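Mannosephosphate isomerase, putative (PDB 1ZX5) probably catalyses the reversible interconversion of D-mannose 6-phosphate and D-fructose 6-phosphate as a zinc-dependent, type 1 mannose-6-phosphate isomerase of the cupin clan. Local coordinates at residues L27-R32 with G37-F42; S47-V52 with S60-F65; E108-A113 with L192-N197; G127-G132 with D166-R171. One frame throughout, in Å; residues are numbered along the deposited sequence.

Contact 1 of 4, residues L27-R32 with G37-F42. With ACY (acetic acid), chain F.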
loop_
_atom_site.group_PDB
_atom_site.type_symbol
_atom_site.label_atom_id
_atom_site.label_comp_id
_atom_site.label_asym_id
_atom_site.label_seq_id
_atom_site.Cartn_x
_atom_site.Cartn_y
_atom_site.Cartn_z
ATOM N N LEU A 27 16.357 6.652 4.469
ATOM C CA LEU A 27 17.189 7.140 3.376
ATOM C C LEU A 27 16.356 7.792 2.271
ATOM O O LEU A 27 16.731 8.853 1.781
ATOM C CB LEU A 27 18.084 6.032 2.823
ATOM C CG LEU A 27 19.409 6.565 2.271
ATOM C CD1 LEU A 27 20.397 6.830 3.425
ATOM C CD2 LEU A 27 20.008 5.599 1.231
ATOM N N LEU A 28 15.227 7.181 1.902
ATOM C CA LEU A 28 14.267 7.829 0.999
ATOM C C LEU A 28 13.887 9.210 1.503
ATOM O O LEU A 28 13.790 10.139 0.715
ATOM C CB LEU A 28 12.987 7.002 0.839
ATOM C CG LEU A 28 13.059 5.742 -0.025
ATOM C CD1 LEU A 28 11.724 5.034 0.001
ATOM C CD2 LEU A 28 13.502 6.078 -1.445
ATOM N N LYS A 29 13.681 9.333 2.815
ATOM C CA LYS A 29 13.235 10.579 3.430
ATOM C C LYS A 29 14.394 11.475 3.880
ATOM O O LYS A 29 14.183 12.407 4.663
ATOM C CB LYS A 29 12.293 10.300 4.613
ATOM C CG LYS A 29 11.149 9.330 4.311
ATOM C CD LYS A 29 10.207 9.874 3.254
ATOM C CE LYS A 29 9.016 8.950 3.041
ATOM N NZ LYS A 29 8.071 9.593 2.071
ATOM N N GLY A 30 15.608 11.181 3.409
ATOM C CA GLY A 30 16.752 12.080 3.579
ATOM C C GLY A 30 17.543 11.989 4.871
ATOM O O GLY A 30 18.277 12.921 5.200
ATOM N N PHE A 31 17.425 10.889 5.617
ATOM C CA PHE A 31 18.246 10.732 6.826
ATOM C C PHE A 31 18.729 9.298 7.048
ATOM O O PHE A 31 18.317 8.392 6.348
ATOM C CB PHE A 31 17.570 11.349 8.078
ATOM C CG PHE A 31 16.304 10.625 8.547
ATOM C CD1 PHE A 31 16.302 9.904 9.743
ATOM C CD2 PHE A 31 15.118 10.701 7.818
ATOM C CE1 PHE A 31 15.134 9.241 10.203
ATOM C CE2 PHE A 31 13.949 10.044 8.263
ATOM C CZ PHE A 31 13.962 9.315 9.461
ATOM N N ARG A 32 19.635 9.107 8.000
ATOM C CA ARG A 32 20.170 7.780 8.312
ATOM C C ARG A 32 19.546 7.277 9.598
ATOM O O ARG A 32 19.742 7.874 10.649
ATOM C CB ARG A 32 21.685 7.838 8.494
ATOM C CG ARG A 32 22.455 7.998 7.226
ATOM C CD ARG A 32 23.966 8.006 7.496
ATOM N NE ARG A 32 24.476 6.703 7.933
ATOM C CZ ARG A 32 25.146 6.494 9.068
ATOM N NH1 ARG A 32 25.398 7.501 9.905
ATOM N NH2 ARG A 32 25.575 5.272 9.368
ATOM N N GLY A 37 10.181 0.467 9.650
ATOM C CA GLY A 37 9.528 -0.515 8.795
ATOM C C GLY A 37 8.547 0.045 7.766
ATOM O O GLY A 37 8.312 -0.591 6.730
ATOM N N GLU A 38 7.965 1.223 8.051
ATOM C CA GLU A 38 6.838 1.740 7.275
ATOM C C GLU A 38 6.851 3.250 7.161
ATOM O O GLU A 38 7.307 3.944 8.058
ATOM C CB GLU A 38 5.493 1.295 7.876
ATOM C CG GLU A 38 5.491 -0.166 8.364
ATOM C CD GLU A 38 4.137 -0.646 8.849
ATOM O OE1 GLU A 38 3.104 -0.006 8.517
ATOM O OE2 GLU A 38 4.114 -1.671 9.572
ATOM N N SER A 39 6.351 3.742 6.034
ATOM C CA SER A 39 5.996 5.140 5.866
ATOM C C SER A 39 4.582 5.192 5.330
ATOM O O SER A 39 4.319 4.637 4.269
ATOM C CB SER A 39 6.919 5.826 4.856
ATOM O OG SER A 39 6.411 7.114 4.582
ATOM N N TRP A 40 3.694 5.871 6.051
ATOM C CA TRP A 40 2.284 5.967 5.701
ATOM C C TRP A 40 2.074 7.254 4.918
ATOM O O TRP A 40 2.317 8.354 5.425
ATOM C CB TRP A 40 1.409 5.926 6.969
ATOM C CG TRP A 40 1.386 4.556 7.673
ATOM C CD1 TRP A 40 2.385 3.611 7.681
ATOM C CD2 TRP A 40 0.323 4.011 8.477
ATOM N NE1 TRP A 40 2.001 2.516 8.425
ATOM C CE2 TRP A 40 0.742 2.730 8.920
ATOM C CE3 TRP A 40 -0.946 4.477 8.861
ATOM C CZ2 TRP A 40 -0.062 1.909 9.728
ATOM C CZ3 TRP A 40 -1.748 3.657 9.662
ATOM C CH2 TRP A 40 -1.300 2.390 10.088
ATOM N N GLU A 41 1.658 7.106 3.661
ATOM C CA GLU A 41 1.580 8.225 2.735
ATOM C C GLU A 41 0.124 8.639 2.563
ATOM O O GLU A 41 -0.665 7.902 1.982
ATOM C CB GLU A 41 2.191 7.829 1.381
ATOM C CG GLU A 41 3.598 7.197 1.456
ATOM C CD GLU A 41 4.708 8.238 1.583
ATOM O OE1 GLU A 41 4.595 9.317 0.982
ATOM O OE2 GLU A 41 5.708 7.986 2.278
ATOM N N PHE A 42 -0.220 9.829 3.061
ATOM C CA PHE A 42 -1.591 10.365 3.021
ATOM C C PHE A 42 -2.571 9.476 3.760
ATOM O O PHE A 42 -3.696 9.258 3.314
ATOM C CB PHE A 42 -2.036 10.679 1.577
ATOM C CG PHE A 42 -1.139 11.664 0.907
ATOM C CD1 PHE A 42 -1.150 13.006 1.301
ATOM C CD2 PHE A 42 -0.222 11.249 -0.055
ATOM C CE1 PHE A 42 -0.287 13.940 0.709
ATOM C CE2 PHE A 42 0.636 12.169 -0.661
ATOM C CZ PHE A 42 0.603 13.520 -0.273
HETATM C C ACY F . 7.290 12.645 3.971
HETATM O O ACY F . 8.320 13.024 4.591
HETATM O OXT ACY F . 6.964 11.454 3.811
HETATM C CH3 ACY F . 6.394 13.695 3.387
#

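Contact 2 of 4, residues S47-V52 with S60-F65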
loop_
_atom_site.group_PDB
_atom_site.type_symbol
_atom_site.label_atom_id
_atom_site.label_comp_id
_atom_site.label_asym_id
_atom_site.label_seq_id
_atom_site.Cartn_x
_atom_site.Cartn_y
_atom_site.Cartn_z
ATOM N N SER A 47 -5.569 5.703 13.622
ATOM C CA SER A 47 -4.456 5.366 14.512
ATOM C C SER A 47 -3.205 6.192 14.195
ATOM O O SER A 47 -2.333 6.366 15.050
ATOM C CB SER A 47 -4.142 3.860 14.459
ATOM O OG SER A 47 -3.530 3.484 13.221
ATOM N N ARG A 48 -3.136 6.731 12.976
ATOM C CA ARG A 48 -1.887 7.273 12.464
ATOM C C ARG A 48 -2.130 8.191 11.244
ATOM O O ARG A 48 -1.645 7.921 10.144
ATOM C CB ARG A 48 -0.973 6.071 12.153
ATOM C CG ARG A 48 0.438 6.359 11.752
ATOM C CD ARG A 48 1.421 5.390 12.399
ATOM N NE ARG A 48 0.954 4.009 12.577
ATOM C CZ ARG A 48 1.351 3.230 13.587
ATOM N NH1 ARG A 48 0.897 1.983 13.685
ATOM N NH2 ARG A 48 2.192 3.698 14.511
ATOM N N PRO A 49 -2.899 9.287 11.435
ATOM C CA PRO A 49 -3.210 10.139 10.288
ATOM C C PRO A 49 -2.017 10.987 9.832
ATOM O O PRO A 49 -1.232 11.458 10.658
ATOM C CB PRO A 49 -4.345 11.025 10.804
ATOM C CG PRO A 49 -4.160 11.073 12.280
ATOM C CD PRO A 49 -3.495 9.799 12.690
ATOM N N SER A 50 -1.881 11.153 8.520
ATOM C CA SER A 50 -0.863 12.024 7.957
ATOM C C SER A 50 -1.344 13.456 8.065
ATOM O O SER A 50 -2.552 13.713 8.121
ATOM C CB SER A 50 -0.605 11.680 6.490
ATOM O OG SER A 50 0.078 10.441 6.373
ATOM N N THR A 51 -0.405 14.389 8.106
ATOM C CA THR A 51 -0.768 15.789 8.040
ATOM C C THR A 51 -0.246 16.360 6.722
ATOM O O THR A 51 0.854 16.030 6.268
ATOM C CB THR A 51 -0.296 16.625 9.288
ATOM O OG1 THR A 51 1.116 16.778 9.251
ATOM C CG2 THR A 51 -0.669 15.954 10.621
ATOM N N VAL A 52 -1.058 17.210 6.107
ATOM C CA VAL A 52 -0.788 17.697 4.761
ATOM C C VAL A 52 -0.647 19.222 4.691
ATOM O O VAL A 52 -1.099 19.943 5.587
ATOM C CB VAL A 52 -1.863 17.194 3.743
ATOM C CG1 VAL A 52 -1.866 15.674 3.674
ATOM C CG2 VAL A 52 -3.253 17.733 4.081
ATOM N N SER A 60 -4.764 17.882 8.992
ATOM C CA SER A 60 -4.779 16.433 8.991
ATOM C C SER A 60 -5.549 15.901 7.784
ATOM O O SER A 60 -6.486 16.555 7.329
ATOM C CB SER A 60 -5.397 15.944 10.307
ATOM O OG SER A 60 -5.937 14.646 10.203
HETATM N N MSE A 61 -5.166 14.717 7.287
HETATM C CA MSE A 61 -5.886 14.046 6.190
HETATM C C MSE A 61 -7.336 13.820 6.546
HETATM O O MSE A 61 -8.202 13.747 5.669
HETATM C CB MSE A 61 -5.287 12.672 5.867
HETATM C CG MSE A 61 -4.192 12.659 4.857
HETATM SE SE MSE A 61 -4.741 13.397 3.135
HETATM C CE MSE A 61 -6.117 12.172 2.606
ATOM N N ILE A 62 -7.585 13.663 7.836
ATOM C CA ILE A 62 -8.930 13.406 8.345
ATOM C C ILE A 62 -9.783 14.676 8.214
ATOM O O ILE A 62 -10.919 14.612 7.741
ATOM C CB ILE A 62 -8.869 12.822 9.779
ATOM C CG1 ILE A 62 -8.299 11.392 9.699
ATOM C CG2 ILE A 62 -10.246 12.870 10.468
ATOM C CD1 ILE A 62 -8.123 10.686 11.037
ATOM N N GLU A 63 -9.233 15.816 8.630
ATOM C CA GLU A 63 -9.893 17.096 8.423
ATOM C C GLU A 63 -10.090 17.317 6.923
ATOM O O GLU A 63 -11.213 17.553 6.472
ATOM C CB GLU A 63 -9.092 18.244 9.049
ATOM C CG GLU A 63 -9.840 19.575 9.113
ATOM C CD GLU A 63 -9.060 20.667 9.834
ATOM O OE1 GLU A 63 -8.609 20.434 10.978
ATOM O OE2 GLU A 63 -8.911 21.767 9.266
ATOM N N LEU A 64 -9.009 17.194 6.152
ATOM C CA LEU A 64 -9.086 17.403 4.697
ATOM C C LEU A 64 -10.235 16.600 4.062
ATOM O O LEU A 64 -11.017 17.139 3.282
ATOM C CB LEU A 64 -7.747 17.084 4.007
ATOM C CG LEU A 64 -7.725 17.331 2.490
ATOM C CD1 LEU A 64 -7.649 18.830 2.161
ATOM C CD2 LEU A 64 -6.601 16.580 1.819
ATOM N N PHE A 65 -10.343 15.326 4.425
ATOM C CA PHE A 65 -11.366 14.463 3.859
ATOM C C PHE A 65 -12.792 14.835 4.306
ATOM O O PHE A 65 -13.716 14.816 3.497
ATOM C CB PHE A 65 -11.059 12.983 4.128
ATOM C CG PHE A 65 -12.002 12.036 3.440
ATOM C CD1 PHE A 65 -11.924 11.832 2.065
ATOM C CD2 PHE A 65 -12.979 11.363 4.159
ATOM C CE1 PHE A 65 -12.800 10.957 1.417
ATOM C CE2 PHE A 65 -13.863 10.488 3.521
ATOM C CZ PHE A 65 -13.766 10.280 2.146
#

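Contact 3 of 4, residues E108-A113 with L192-N197. With ACY (acetic acid), chain H.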
loop_
_atom_site.group_PDB
_atom_site.type_symbol
_atom_site.label_atom_id
_atom_site.label_comp_id
_atom_site.label_asym_id
_atom_site.label_seq_id
_atom_site.Cartn_x
_atom_site.Cartn_y
_atom_site.Cartn_z
ATOM N N GLU A 108 -16.483 -8.240 9.925
ATOM C CA GLU A 108 -17.793 -7.941 10.491
ATOM C C GLU A 108 -18.274 -9.050 11.438
ATOM O O GLU A 108 -18.799 -8.783 12.527
ATOM C CB GLU A 108 -18.807 -7.695 9.361
ATOM C CG GLU A 108 -20.254 -7.600 9.825
ATOM C CD GLU A 108 -21.217 -7.363 8.669
ATOM O OE1 GLU A 108 -22.201 -8.126 8.539
ATOM O OE2 GLU A 108 -20.982 -6.422 7.879
ATOM N N SER A 109 -18.073 -10.289 11.002
ATOM C CA SER A 109 -18.414 -11.485 11.764
ATOM C C SER A 109 -17.561 -11.628 13.045
ATOM O O SER A 109 -18.041 -12.090 14.091
ATOM C CB SER A 109 -18.224 -12.699 10.857
ATOM O OG SER A 109 -18.380 -13.883 11.585
ATOM N N LEU A 110 -16.296 -11.231 12.947
ATOM C CA LEU A 110 -15.380 -11.183 14.096
ATOM C C LEU A 110 -15.635 -9.981 15.015
ATOM O O LEU A 110 -15.060 -9.908 16.098
ATOM C CB LEU A 110 -13.918 -11.162 13.611
ATOM C CG LEU A 110 -13.372 -12.469 13.025
ATOM C CD1 LEU A 110 -11.981 -12.290 12.384
ATOM C CD2 LEU A 110 -13.339 -13.545 14.088
ATOM N N GLY A 111 -16.473 -9.045 14.566
ATOM C CA GLY A 111 -16.800 -7.833 15.323
ATOM C C GLY A 111 -15.694 -6.783 15.401
ATOM O O GLY A 111 -15.626 -6.002 16.354
ATOM N N GLU A 112 -14.835 -6.735 14.396
ATOM C CA GLU A 112 -13.766 -5.739 14.377
ATOM C C GLU A 112 -14.342 -4.340 14.135
ATOM O O GLU A 112 -15.399 -4.198 13.506
ATOM C CB GLU A 112 -12.734 -6.090 13.301
ATOM C CG GLU A 112 -12.003 -7.416 13.548
ATOM C CD GLU A 112 -10.901 -7.331 14.627
ATOM O OE1 GLU A 112 -10.768 -6.293 15.330
ATOM O OE2 GLU A 112 -10.144 -8.320 14.755
ATOM N N ALA A 113 -13.680 -3.319 14.666
ATOM C CA ALA A 113 -14.048 -1.936 14.362
ATOM C C ALA A 113 -13.564 -1.561 12.951
ATOM O O ALA A 113 -14.195 -0.760 12.275
ATOM C CB ALA A 113 -13.490 -0.978 15.407
ATOM N N LEU A 192 -6.168 -4.518 9.836
ATOM C CA LEU A 192 -6.425 -5.845 10.411
ATOM C C LEU A 192 -5.495 -6.876 9.794
ATOM O O LEU A 192 -5.443 -7.029 8.571
ATOM C CB LEU A 192 -7.876 -6.292 10.219
ATOM C CG LEU A 192 -8.947 -5.567 11.022
ATOM C CD1 LEU A 192 -10.310 -6.125 10.662
ATOM C CD2 LEU A 192 -8.685 -5.662 12.527
ATOM N N ALA A 193 -4.746 -7.560 10.651
ATOM C CA ALA A 193 -3.826 -8.602 10.228
ATOM C C ALA A 193 -3.671 -9.595 11.365
ATOM O O ALA A 193 -3.494 -9.199 12.517
ATOM C CB ALA A 193 -2.452 -7.998 9.828
ATOM N N TYR A 194 -3.756 -10.877 11.036
ATOM C CA TYR A 194 -3.643 -11.926 12.030
ATOM C C TYR A 194 -2.432 -12.774 11.734
ATOM O O TYR A 194 -2.306 -13.343 10.649
ATOM C CB TYR A 194 -4.905 -12.777 12.055
ATOM C CG TYR A 194 -6.169 -11.963 12.203
ATOM C CD1 TYR A 194 -6.330 -11.053 13.272
ATOM C CD2 TYR A 194 -7.213 -12.102 11.288
ATOM C CE1 TYR A 194 -7.506 -10.303 13.411
ATOM C CE2 TYR A 194 -8.390 -11.360 11.410
ATOM C CZ TYR A 194 -8.531 -10.464 12.469
ATOM O OH TYR A 194 -9.714 -9.759 12.591
ATOM N N PHE A 195 -1.539 -12.850 12.709
ATOM C CA PHE A 195 -0.253 -13.512 12.521
ATOM C C PHE A 195 -0.322 -14.969 12.940
ATOM O O PHE A 195 -1.162 -15.346 13.756
ATOM C CB PHE A 195 0.844 -12.737 13.270
ATOM C CG PHE A 195 1.247 -11.451 12.572
ATOM C CD1 PHE A 195 2.387 -11.410 11.757
ATOM C CD2 PHE A 195 0.476 -10.294 12.706
ATOM C CE1 PHE A 195 2.755 -10.223 11.079
ATOM C CE2 PHE A 195 0.838 -9.102 12.043
ATOM C CZ PHE A 195 1.974 -9.066 11.221
ATOM N N PHE A 196 0.554 -15.786 12.367
ATOM C CA PHE A 196 0.641 -17.203 12.714
ATOM C C PHE A 196 1.308 -17.413 14.077
ATOM O O PHE A 196 2.468 -17.817 14.167
ATOM C CB PHE A 196 1.396 -17.962 11.616
ATOM C CG PHE A 196 0.541 -18.345 10.430
ATOM C CD1 PHE A 196 -0.514 -17.521 10.000
ATOM C CD2 PHE A 196 0.805 -19.521 9.725
ATOM C CE1 PHE A 196 -1.297 -17.870 8.890
ATOM C CE2 PHE A 196 0.035 -19.873 8.608
ATOM C CZ PHE A 196 -1.020 -19.051 8.196
ATOM N N ASN A 197 0.571 -17.115 15.142
ATOM C CA ASN A 197 1.068 -17.287 16.502
ATOM C C ASN A 197 -0.103 -17.603 17.408
ATOM O O ASN A 197 -1.264 -17.486 16.994
ATOM C CB ASN A 197 1.869 -16.052 16.996
ATOM C CG ASN A 197 1.052 -14.748 16.996
ATOM O OD1 ASN A 197 -0.128 -14.718 17.338
ATOM N ND2 ASN A 197 1.704 -13.663 16.635
HETATM C C ACY H . 0.171 -9.580 16.094
HETATM O O ACY H . 0.667 -10.653 16.502
HETATM O OXT ACY H . -1.013 -9.471 15.705
HETATM C CH3 ACY H . 1.035 -8.349 16.058
#

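Contact 4 of 4, residues G127-G132 with D166-R171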
loop_
_atom_site.group_PDB
_atom_site.type_symbol
_atom_site.label_atom_id
_atom_site.label_comp_id
_atom_site.label_asym_id
_atom_site.label_seq_id
_atom_site.Cartn_x
_atom_site.Cartn_y
_atom_site.Cartn_z
ATOM N N GLY A 127 14.069 -9.398 -3.764
ATOM C CA GLY A 127 13.886 -9.936 -2.427
ATOM C C GLY A 127 12.998 -11.145 -2.559
ATOM O O GLY A 127 12.897 -11.721 -3.642
ATOM N N LYS A 128 12.345 -11.520 -1.464
ATOM C CA LYS A 128 11.445 -12.666 -1.474
ATOM C C LYS A 128 10.056 -12.297 -0.973
ATOM O O LYS A 128 9.901 -11.785 0.139
ATOM C CB LYS A 128 12.024 -13.806 -0.638
ATOM C CG LYS A 128 13.027 -14.651 -1.386
ATOM C CD LYS A 128 14.009 -15.325 -0.443
ATOM C CE LYS A 128 14.785 -16.398 -1.186
ATOM N NZ LYS A 128 16.242 -16.458 -0.806
ATOM N N ALA A 129 9.062 -12.545 -1.816
ATOM C CA ALA A 129 7.668 -12.413 -1.441
ATOM C C ALA A 129 7.077 -13.816 -1.277
ATOM O O ALA A 129 7.403 -14.731 -2.036
ATOM C CB ALA A 129 6.906 -11.625 -2.499
ATOM N N TYR A 130 6.229 -13.981 -0.268
ATOM C CA TYR A 130 5.582 -15.268 0.008
ATOM C C TYR A 130 4.086 -15.046 0.020
ATOM O O TYR A 130 3.618 -14.165 0.725
ATOM C CB TYR A 130 6.030 -15.817 1.365
ATOM C CG TYR A 130 7.524 -15.988 1.496
ATOM C CD1 TYR A 130 8.130 -17.215 1.216
ATOM C CD2 TYR A 130 8.338 -14.924 1.912
ATOM C CE1 TYR A 130 9.506 -17.385 1.344
ATOM C CE2 TYR A 130 9.722 -15.080 2.034
ATOM C CZ TYR A 130 10.295 -16.312 1.752
ATOM O OH TYR A 130 11.662 -16.482 1.871
ATOM N N ALA A 131 3.337 -15.833 -0.746
ATOM C CA ALA A 131 1.892 -15.626 -0.853
ATOM C C ALA A 131 1.143 -16.879 -1.303
ATOM O O ALA A 131 1.399 -17.405 -2.395
ATOM C CB ALA A 131 1.581 -14.430 -1.796
ATOM N N GLY A 132 0.219 -17.340 -0.454
ATOM C CA GLY A 132 -0.631 -18.500 -0.723
ATOM C C GLY A 132 0.075 -19.810 -0.411
ATOM O O GLY A 132 1.281 -19.932 -0.638
ATOM N N ASP A 166 7.812 -5.927 -9.982
ATOM C CA ASP A 166 6.874 -7.037 -9.864
ATOM C C ASP A 166 5.736 -6.574 -8.981
ATOM O O ASP A 166 5.949 -5.745 -8.072
ATOM C CB ASP A 166 7.523 -8.261 -9.209
ATOM C CG ASP A 166 8.429 -9.009 -10.145
ATOM O OD1 ASP A 166 8.424 -8.721 -11.368
ATOM O OD2 ASP A 166 9.163 -9.887 -9.659
ATOM N N THR A 167 4.540 -7.100 -9.248
ATOM C CA THR A 167 3.369 -6.795 -8.449
ATOM C C THR A 167 2.700 -8.057 -7.924
ATOM O O THR A 167 2.847 -9.151 -8.486
ATOM C CB THR A 167 2.303 -5.950 -9.221
ATOM O OG1 THR A 167 1.783 -6.703 -10.317
ATOM C CG2 THR A 167 2.867 -4.630 -9.733
ATOM N N PHE A 168 1.964 -7.880 -6.829
ATOM C CA PHE A 168 1.169 -8.927 -6.218
ATOM C C PHE A 168 -0.173 -8.340 -5.840
ATOM O O PHE A 168 -0.284 -7.137 -5.587
ATOM C CB PHE A 168 1.878 -9.489 -4.966
ATOM C CG PHE A 168 3.186 -10.139 -5.278
ATOM C CD1 PHE A 168 3.236 -11.482 -5.635
ATOM C CD2 PHE A 168 4.362 -9.401 -5.268
ATOM C CE1 PHE A 168 4.444 -12.093 -5.964
ATOM C CE2 PHE A 168 5.576 -10.003 -5.596
ATOM C CZ PHE A 168 5.615 -11.352 -5.946
ATOM N N VAL A 169 -1.192 -9.191 -5.824
ATOM C CA VAL A 169 -2.481 -8.822 -5.264
ATOM C C VAL A 169 -2.783 -9.838 -4.178
ATOM O O VAL A 169 -2.895 -11.034 -4.449
ATOM C CB VAL A 169 -3.628 -8.779 -6.326
ATOM C CG1 VAL A 169 -4.988 -8.506 -5.642
ATOM C CG2 VAL A 169 -3.340 -7.714 -7.408
ATOM N N ILE A 170 -2.867 -9.349 -2.940
ATOM C CA ILE A 170 -3.085 -10.198 -1.776
ATOM C C ILE A 170 -4.531 -10.047 -1.336
ATOM O O ILE A 170 -4.928 -9.018 -0.772
ATOM C CB ILE A 170 -2.102 -9.857 -0.602
ATOM C CG1 ILE A 170 -0.646 -9.785 -1.098
ATOM C CG2 ILE A 170 -2.268 -10.856 0.546
ATOM C CD1 ILE A 170 -0.085 -11.094 -1.643
ATOM N N ARG A 171 -5.310 -11.084 -1.621
ATOM C CA ARG A 171 -6.736 -11.118 -1.308
ATOM C C ARG A 171 -7.000 -11.664 0.106
ATOM O O ARG A 171 -6.164 -12.380 0.672
ATOM C CB ARG A 171 -7.481 -11.927 -2.379
ATOM C CG ARG A 171 -7.427 -11.232 -3.737
ATOM C CD ARG A 171 -8.198 -11.943 -4.855
ATOM N NE ARG A 171 -8.028 -11.195 -6.109
ATOM C CZ ARG A 171 -7.048 -11.410 -6.989
ATOM N NH1 ARG A 171 -6.150 -12.373 -6.776
ATOM N NH2 ARG A 171 -6.960 -10.658 -8.087
#

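Contact 1 of 4, residues L27-R32 with G37-F42
With CG anti to the carbonyl carbon and a bend at chi2 (-63°), K29 then runs extended through CD and CE, which carries its ammonium group across to a carboxylate that folds to meet it: E41 is bent at chi2 (-81°), bringing its end nearer than its CB would suggest. The two side chains approach from opposite directions, and K29 NZ forms a salt bridge of 2.9 Å with E41 OE2, on the syn lone pair of that oxygen. The same OE2 is held a second time, by S39 OG at 2.6 Å, here on the anti side and 27° out of the carboxylate plane. Two donors on different sides thus limit how the carboxylate can turn. S39 is small enough to fit beside the lysine chain, its OG 3.5 Å from K29 CE.

Strand 36-41 belongs to an antiparallel sheet of six strands, and its side chains alternate: S39 and E41 are on the side of the lysine, whereas E38 and W40 pair on the other face, W40 NE1 donating to E38 OE1 at 2.8 Å. The lysine follows directly on helix 24-28, which a Schellman motif ends; G30, with positive phi, takes the C-prime place, where the lack of a side chain suits it.

A bound acetic acid molecule, probably from the crystallisation liquor, accepts from K29 NZ at its OXT (2.8 Å). The ammonium also donates to the carbonyl of G272 and makes a cation-pi contact with Y273, while E41 OE1 is bonded to S274 OG, partners that belong to the C-terminal part of the chain.

Contact 2 of 4, residues S47-V52 with S60-F65
S50 O accepts from the backbone N of M61, a selenomethionine here, at 2.9 Å and nearly straight, with 165° at the hydrogen. The bond ties the chain just before strand 51-54 to the first turn of helix 61-73, whose early N-H groups have no carbonyl of a preceding turn to bond to. The next one, I62 N, is taken by S60 OG at 3.0 Å, making S60 the N-cap. Its chi1 of 156° swings OG round beside its own carbonyl carbon, within range of the helix start, and serine, short and able to accept, suits this place.

Apolar contacts flank these bonds. On the more exposed side the ring of P49 lies against the end of I62, CB to CD1 at 3.8 Å. Deeper in, V52 reaches with both branches: CG1 meets M61 SE at 3.7 Å, the two side chains crossing at about a right angle, and CG2 comes more loosely to L64 CD2. M61 is bent at chi2 and chi3, and its long flexible chain also packs on F83 and L276. S50 OG turns elsewhere, accepting from S43 N and pairing with N14.

T51 and S60 form an antiparallel non-hydrogen-bonded pair with their CA atoms 4.2 Å apart, and V52 bonds to L59 through the backbone: this is the open end of a beta-hairpin whose second strand runs straight into an N-capped helix.

Contact 3 of 4, residues E108-A113 with L192-N197
E112 and Y194 meet most closely, the phenol OH donating to E112 OE2 at 2.6 Å, on the anti side of that oxygen and 27° out of the carboxylate plane. The carboxylate oxygen lies at the edge of the tyrosine ring, near its plane, and the two flat groups are only 25° apart. A bend at chi2 (-77°) curls E112 so that its aliphatic part also rests on L192: CB is 3.6 Å from L192 CD1, and the carboxylate carbon CD is 3.5 Å from L192 CD2. Glutamate suits the place: its methylenes lie on a leucine while its acid reaches a hydroxyl. Its OE2 has a second partner in K203 of helix 201-207, a charge that would be expected to stabilise the carboxylate.

The turn that presents E112 follows helix 104-109, which ends in a Schellman motif at G111, whose positive phi glycine adopts easily. Y194 lies on the short strand 194-195, paired with strand 99-100, and its side chain is about 14 Å from the bound beta-L-fructofuranose.

The other side is looser, since a single methyl of the partly exposed L110 carries it: CD1 comes 3.4 Å from Y194 OH, oblique to the ring. F195 of the strand stacks on H99, and beyond the strand N197 ND2 donates at 3.2 Å to O of a bound acetic acid molecule, probably from the crystallisation liquor.

Contact 4 of 4, residues G127-G132 with D166-R171
A129 points its methyl group at the ring of F168, and A131, two residues on along the same strand, points its own at the end of I170. The first pair is an off-centre CH-pi contact: A129 CB stands 4.1 Å from the centroid of the F168 ring, 30° off the ring normal, and is displaced towards the CE2-CZ bond, 3.7 Å from each of these F168 atoms. In the second pair the isoleucine does the reaching. Its CB does not head straight for the other strand, but a turn at chi2 (-64°) brings I170 CD1 to 3.7 Å from A131 CB. Alanine suits both places on strand 128-131, for the larger side chains opposite span most of the distance; even the nearest backbones, at A131 and I170, keep their CA atoms 7.4 Å apart. All four residues are buried, and the contact across the segments is wholly apolar.

Two antiparallel sheets face each other through their side chains here, consistent with the barrel of the cupin fold. Strand 128-131 runs between strands 157-161 and 176-179, while strand 167-170 edges the six-stranded sheet beside strand 119-123, where W121 packs on both F168 and I170; F160 of strand 157-161 meets the F168 ring edge-to-face.

In the fold
From the N terminus, contact 1 closes a short loop between helix 24-28 and strand 36-41. Contact 2 follows in series, bringing helix 61-73 back to the start of the hairpin 51-54/57-60. These two touch: W40 and F42 of contact 1 lie against R48, S50 and V52 of contact 2. Contact 3 spans far more of the chain, joining the end of helix 104-109 to strand 194-195, and contact 4 opens and closes within that span. Contacts 1 and 4 reach the same six-stranded sheet, at strands 36-41 and 167-170, with their centres about 22 Å apart. Contacts 2 and 4 lie on opposite sides of the centre of the chain.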